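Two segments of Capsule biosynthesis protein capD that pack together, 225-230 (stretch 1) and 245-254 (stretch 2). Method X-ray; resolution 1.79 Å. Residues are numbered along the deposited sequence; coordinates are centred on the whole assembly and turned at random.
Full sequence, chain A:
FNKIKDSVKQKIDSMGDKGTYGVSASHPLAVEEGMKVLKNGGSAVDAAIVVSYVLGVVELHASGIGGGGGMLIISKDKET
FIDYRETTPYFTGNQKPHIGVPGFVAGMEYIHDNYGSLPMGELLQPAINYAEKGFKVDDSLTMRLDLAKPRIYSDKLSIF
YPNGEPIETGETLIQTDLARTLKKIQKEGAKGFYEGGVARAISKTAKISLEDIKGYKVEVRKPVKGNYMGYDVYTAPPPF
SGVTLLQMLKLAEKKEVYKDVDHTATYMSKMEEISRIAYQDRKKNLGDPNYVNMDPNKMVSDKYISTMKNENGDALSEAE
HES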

ATOM      1  N   LYS A 225      -2.962 -12.353  13.522  1.00 27.38           N
ATOM      2  CA  LYS A 225      -3.533 -11.710  14.712  1.00 27.94           C
ATOM      3  C   LYS A 225      -2.594 -11.884  15.901  1.00 28.24           C
ATOM      4  O   LYS A 225      -2.164 -12.992  16.220  1.00 28.83           O
ATOM      5  CB  LYS A 225      -4.949 -12.218  15.036  1.00 28.79           C
ATOM      6  CG  LYS A 225      -5.699 -11.388  16.119  1.00 29.45           C
ATOM      7  CD  LYS A 225      -5.411 -11.841  17.556  1.00 30.39           C
ATOM      8  CE  LYS A 225      -6.047 -10.882  18.568  1.00 31.41           C
ATOM      9  NZ  LYS A 225      -5.494 -11.007  19.962  1.00 33.77           N
ATOM     10  N   GLY A 226      -2.253 -10.751  16.512  1.00 27.20           N
ATOM     11  CA  GLY A 226      -1.414 -10.687  17.685  1.00 27.19           C
ATOM     12  C   GLY A 226      -1.930  -9.576  18.583  1.00 26.59           C
ATOM     13  O   GLY A 226      -3.074  -9.117  18.464  1.00 26.86           O
ATOM     14  N   ASN A 227      -1.093  -9.196  19.530  1.00 27.69           N
ATOM     15  CA  ASN A 227      -1.371  -8.113  20.450  1.00 27.09           C
ATOM     16  C   ASN A 227      -0.129  -7.225  20.547  1.00 26.93           C
ATOM     17  O   ASN A 227       1.018  -7.704  20.420  1.00 25.44           O
ATOM     18  CB  ASN A 227      -1.761  -8.676  21.817  1.00 28.00           C
ATOM     19  CG  ASN A 227      -0.630  -9.424  22.489  1.00 28.43           C
ATOM     20  OD1 ASN A 227       0.342  -8.828  22.929  1.00 29.91           O
ATOM     21  ND2 ASN A 227      -0.762 -10.732  22.580  1.00 28.77           N
ATOM     22  N   TYR A 228      -0.360  -5.931  20.768  1.00 25.85           N
ATOM     23  CA  TYR A 228       0.735  -4.993  20.933  1.00 26.32           C
ATOM     24  C   TYR A 228       0.222  -3.777  21.665  1.00 26.98           C
ATOM     25  O   TYR A 228      -0.746  -3.161  21.231  1.00 26.29           O
ATOM     26  CB  TYR A 228       1.331  -4.641  19.573  1.00 25.98           C
ATOM     27  CG  TYR A 228       2.103  -3.371  19.507  1.00 24.94           C
ATOM     28  CD1 TYR A 228       3.343  -3.242  20.122  1.00 24.09           C
ATOM     29  CD2 TYR A 228       1.603  -2.280  18.792  1.00 25.50           C
ATOM     30  CE1 TYR A 228       4.062  -2.017  20.045  1.00 25.89           C
ATOM     31  CE2 TYR A 228       2.304  -1.085  18.706  1.00 23.79           C
ATOM     32  CZ  TYR A 228       3.524  -0.953  19.347  1.00 24.95           C
ATOM     33  OH  TYR A 228       4.204   0.242  19.242  1.00 24.71           O
HETATM   34  N   MSE A 229       0.847  -3.447  22.792  1.00 33.24           N
HETATM   35  CA  MSE A 229       0.471  -2.278  23.598  1.00 33.50           C
HETATM   36  C   MSE A 229      -1.013  -2.256  23.977  1.00 33.50           C
HETATM   37  O   MSE A 229      -1.647  -1.190  24.022  1.00 34.30           O
HETATM   38  CB  MSE A 229       0.874  -0.984  22.877  1.00 33.74           C
HETATM   39  CG  MSE A 229       2.365  -0.775  22.817  1.00 34.16           C
HETATM   40 SE   MSE A 229       3.085  -0.293  24.569  1.00 37.80          SE
HETATM   41  CE  MSE A 229       2.439   1.549  24.675  1.00 36.11           C
ATOM     42  N   GLY A 230      -1.567  -3.447  24.246  1.00 27.18           N
ATOM     43  CA  GLY A 230      -2.964  -3.559  24.619  1.00 26.88           C
ATOM     44  C   GLY A 230      -3.941  -3.484  23.462  1.00 27.29           C
ATOM     45  O   GLY A 230      -5.171  -3.474  23.670  1.00 28.42           O
ATOM     46  N   LEU A 245       6.343  -6.907  10.673  1.00 22.54           N
ATOM     47  CA  LEU A 245       5.973  -5.627  11.279  1.00 23.02           C
ATOM     48  C   LEU A 245       5.579  -5.805  12.732  1.00 23.15           C
ATOM     49  O   LEU A 245       6.048  -5.066  13.600  1.00 21.87           O
ATOM     50  CB  LEU A 245       4.813  -4.993  10.496  1.00 22.95           C
ATOM     51  CG  LEU A 245       4.084  -3.827  11.156  1.00 23.22           C
ATOM     52  CD1 LEU A 245       5.027  -2.706  11.613  1.00 25.48           C
ATOM     53  CD2 LEU A 245       3.025  -3.315  10.156  1.00 24.00           C
ATOM     54  N   LEU A 246       4.756  -6.816  13.011  1.00 24.25           N
ATOM     55  CA  LEU A 246       4.285  -7.062  14.376  1.00 24.83           C
ATOM     56  C   LEU A 246       5.391  -7.553  15.351  1.00 24.94           C
ATOM     57  O   LEU A 246       5.417  -7.173  16.515  1.00 24.63           O
ATOM     58  CB  LEU A 246       3.155  -8.098  14.357  1.00 25.56           C
ATOM     59  CG  LEU A 246       1.938  -7.866  15.246  1.00 28.31           C
ATOM     60  CD1 LEU A 246       1.108  -9.145  15.368  1.00 25.86           C
ATOM     61  CD2 LEU A 246       2.231  -7.221  16.571  1.00 26.45           C
ATOM     62  N   GLN A 247       6.253  -8.433  14.873  1.00 24.82           N
ATOM     63  CA  GLN A 247       7.478  -8.771  15.587  1.00 25.08           C
ATOM     64  C   GLN A 247       8.299  -7.534  15.992  1.00 25.23           C
ATOM     65  O   GLN A 247       8.726  -7.413  17.155  1.00 26.16           O
ATOM     66  CB  GLN A 247       8.357  -9.682  14.722  1.00 24.82           C
ATOM     67  CG  GLN A 247       7.816 -11.080  14.555  1.00 26.18           C
ATOM     68  CD  GLN A 247       8.632 -11.915  13.582  1.00 26.62           C
ATOM     69  OE1 GLN A 247       9.406 -11.382  12.774  1.00 26.43           O
ATOM     70  NE2 GLN A 247       8.476 -13.256  13.667  1.00 29.68           N
HETATM   71  N   MSE A 248       8.515  -6.658  15.049  1.00 30.17           N
HETATM   72  CA  MSE A 248       9.251  -5.418  15.292  1.00 30.15           C
HETATM   73  C   MSE A 248       8.553  -4.498  16.299  1.00 30.41           C
HETATM   74  O   MSE A 248       9.210  -3.916  17.163  1.00 30.32           O
HETATM   75  CB  MSE A 248       9.519  -4.676  13.988  1.00 29.38           C
HETATM   76  CG  MSE A 248      10.596  -5.302  13.121  1.00 28.37           C
HETATM   77 SE   MSE A 248      10.977  -4.356  11.496  0.50 22.78          SE
HETATM   78  CE  MSE A 248      11.436  -2.626  12.204  1.00 28.00           C
ATOM     79  N   LEU A 249       7.236  -4.346  16.157  1.00 23.60           N
ATOM     80  CA  LEU A 249       6.460  -3.576  17.123  1.00 24.64           C
ATOM     81  C   LEU A 249       6.603  -4.185  18.522  1.00 25.62           C
ATOM     82  O   LEU A 249       6.819  -3.459  19.482  1.00 25.49           O
ATOM     83  CB  LEU A 249       4.981  -3.520  16.736  1.00 24.50           C
ATOM     84  CG  LEU A 249       4.606  -2.701  15.480  1.00 23.97           C
ATOM     85  CD1 LEU A 249       3.155  -2.979  15.109  1.00 23.29           C
ATOM     86  CD2 LEU A 249       4.840  -1.169  15.666  1.00 22.44           C
ATOM     87  N   LYS A 250       6.455  -5.511  18.614  1.00 26.19           N
ATOM     88  CA  LYS A 250       6.521  -6.210  19.899  1.00 27.10           C
ATOM     89  C   LYS A 250       7.936  -6.166  20.497  1.00 27.69           C
ATOM     90  O   LYS A 250       8.091  -5.892  21.694  1.00 27.41           O
ATOM     91  CB  LYS A 250       6.000  -7.628  19.767  1.00 27.89           C
ATOM     92  CG  LYS A 250       4.506  -7.706  19.529  1.00 26.86           C
ATOM     93  CD  LYS A 250       4.039  -9.141  19.476  1.00 27.81           C
ATOM     94  CE  LYS A 250       3.960  -9.748  20.887  1.00 28.66           C
ATOM     95  NZ  LYS A 250       2.777  -9.295  21.679  1.00 29.20           N
ATOM     96  N   LEU A 251       8.951  -6.402  19.671  1.00 27.84           N
ATOM     97  CA  LEU A 251      10.346  -6.147  20.050  1.00 28.32           C
ATOM     98  C   LEU A 251      10.605  -4.718  20.573  1.00 28.49           C
ATOM     99  O   LEU A 251      11.305  -4.545  21.574  1.00 27.87           O
ATOM    100  CB  LEU A 251      11.281  -6.471  18.878  1.00 28.85           C
ATOM    101  CG  LEU A 251      11.544  -7.975  18.624  1.00 29.62           C
ATOM    102  CD1 LEU A 251      12.146  -8.254  17.234  1.00 30.09           C
ATOM    103  CD2 LEU A 251      12.466  -8.513  19.744  1.00 31.91           C
ATOM    104  N   ALA A 252      10.062  -3.687  19.902  1.00 28.16           N
ATOM    105  CA  ALA A 252      10.257  -2.301  20.334  1.00 28.75           C
ATOM    106  C   ALA A 252       9.552  -2.005  21.661  1.00 29.17           C
ATOM    107  O   ALA A 252      10.080  -1.279  22.502  1.00 29.28           O
ATOM    108  CB  ALA A 252       9.800  -1.324  19.228  1.00 27.52           C
ATOM    109  N   GLU A 253       8.358  -2.572  21.847  1.00 30.31           N
ATOM    110  CA  GLU A 253       7.656  -2.510  23.125  1.00 31.36           C
ATOM    111  C   GLU A 253       8.500  -3.119  24.267  1.00 32.02           C
ATOM    112  O   GLU A 253       8.708  -2.485  25.306  1.00 32.38           O
ATOM    113  CB  GLU A 253       6.327  -3.258  23.037  1.00 31.06           C
ATOM    114  CG  GLU A 253       5.603  -3.393  24.372  1.00 31.22           C
ATOM    115  CD  GLU A 253       4.176  -3.861  24.247  1.00 32.67           C
ATOM    116  OE1 GLU A 253       3.811  -4.471  23.197  1.00 34.25           O
ATOM    117  OE2 GLU A 253       3.426  -3.633  25.222  1.00 31.78           O
ATOM    118  N   LYS A 254       8.964  -4.349  24.057  1.00 33.47           N
ATOM    119  CA  LYS A 254       9.658  -5.123  25.111  1.00 34.29           C
ATOM    120  C   LYS A 254      10.998  -4.513  25.469  1.00 35.75           C
ATOM    121  O   LYS A 254      11.394  -4.476  26.628  1.00 36.98           O
ATOM    122  CB  LYS A 254       9.908  -6.552  24.634  1.00 34.41           C
ATOM    123  CG  LYS A 254      10.371  -7.459  25.744  1.00 34.00           C
ATOM    124  CD  LYS A 254      10.466  -8.902  25.328  1.00 35.43           C
ATOM    125  CE  LYS A 254      10.902  -9.771  26.531  1.00 36.20           C
ATOM    126  NZ  LYS A 254      11.716 -10.911  26.067  1.00 37.65           N
TER
HETATM  127  O   HOH W   1       1.167 -11.032  19.827  1.00 37.90           O

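A short strand, 225-228, lies along a helix, 245-254, with the two segments running in nearly the same direction, 23° apart, and their axes 8.7 Å apart at closest approach. Together the stretches bury 409 Å², and the contact is read most easily by following the strand.

Lys225 takes no part: its CA-to-CB bond points away from the helix, and its ammonium makes a weak bond from NZ to Gly226 O, 3.4 Å, within its own strand. Gly226 comes next, buried, and here the absence of a side chain is what permits close packing. Its CA rests 3.8 Å from Leu246 CD1; a CB built in ideal geometry would point toward the helix and sit 2.6 Å from that same CD1 atom, a clash. Leucine fills the space that glycine leaves.

Asn227 turns its CA-to-CB bond away, yet its backbone carries the shorter of the two direct hydrogen bonds between the stretches. Lys250 NZ donates to Asn227 O over 2.7 Å. The lysine reaches it by keeping chi1 in m and chi2 in t, then bending through p at chi3 and chi4, so that the amine returns to the strand. Asn227 OD1 is also 2.8 Å from Lys250 NZ, but the angle is too poor for a hydrogen bond. Water 1 bridges the same two residues, accepting from Asn227 N at 2.9 Å and from Lys250 NZ at 3.0 Å. A long, flexible cation suits this place: its methylenes lie among buried neighbours while its charged end finds oxygen acceptors.

Tyr228 is the centrepiece, with 104 Å² covered by the helix. Its CB points sideways, but chi1 near t carries the ring over to the helix, where Leu249 points its CB toward the strand. Leu249 CB lies 3.7 Å from the centroid of the Tyr228 ring and 10° off the ring normal, a CH-pi contact over one face. Closer to the backbone, Tyr228 CB meets Leu246 CD2 at 4.1 Å. The aromatic ring thus offers a broad flat surface to one leucine while its CB packs against another, about one helical turn apart.

At Met229, a selenomethionine, the strand has ended and phi is positive at 54°. Its backbone N donates to Glu253 OE1 at 3.2 Å, with an angle of 150°. Glu253 points toward stretch 1 and extends through t at chi1 and chi2, long enough to bring a carboxylate to that amide; its OE2 also lies 3.4 Å from Met229 SE. Gly230, exposed and also at positive phi, which favours glycine, leaves the contact.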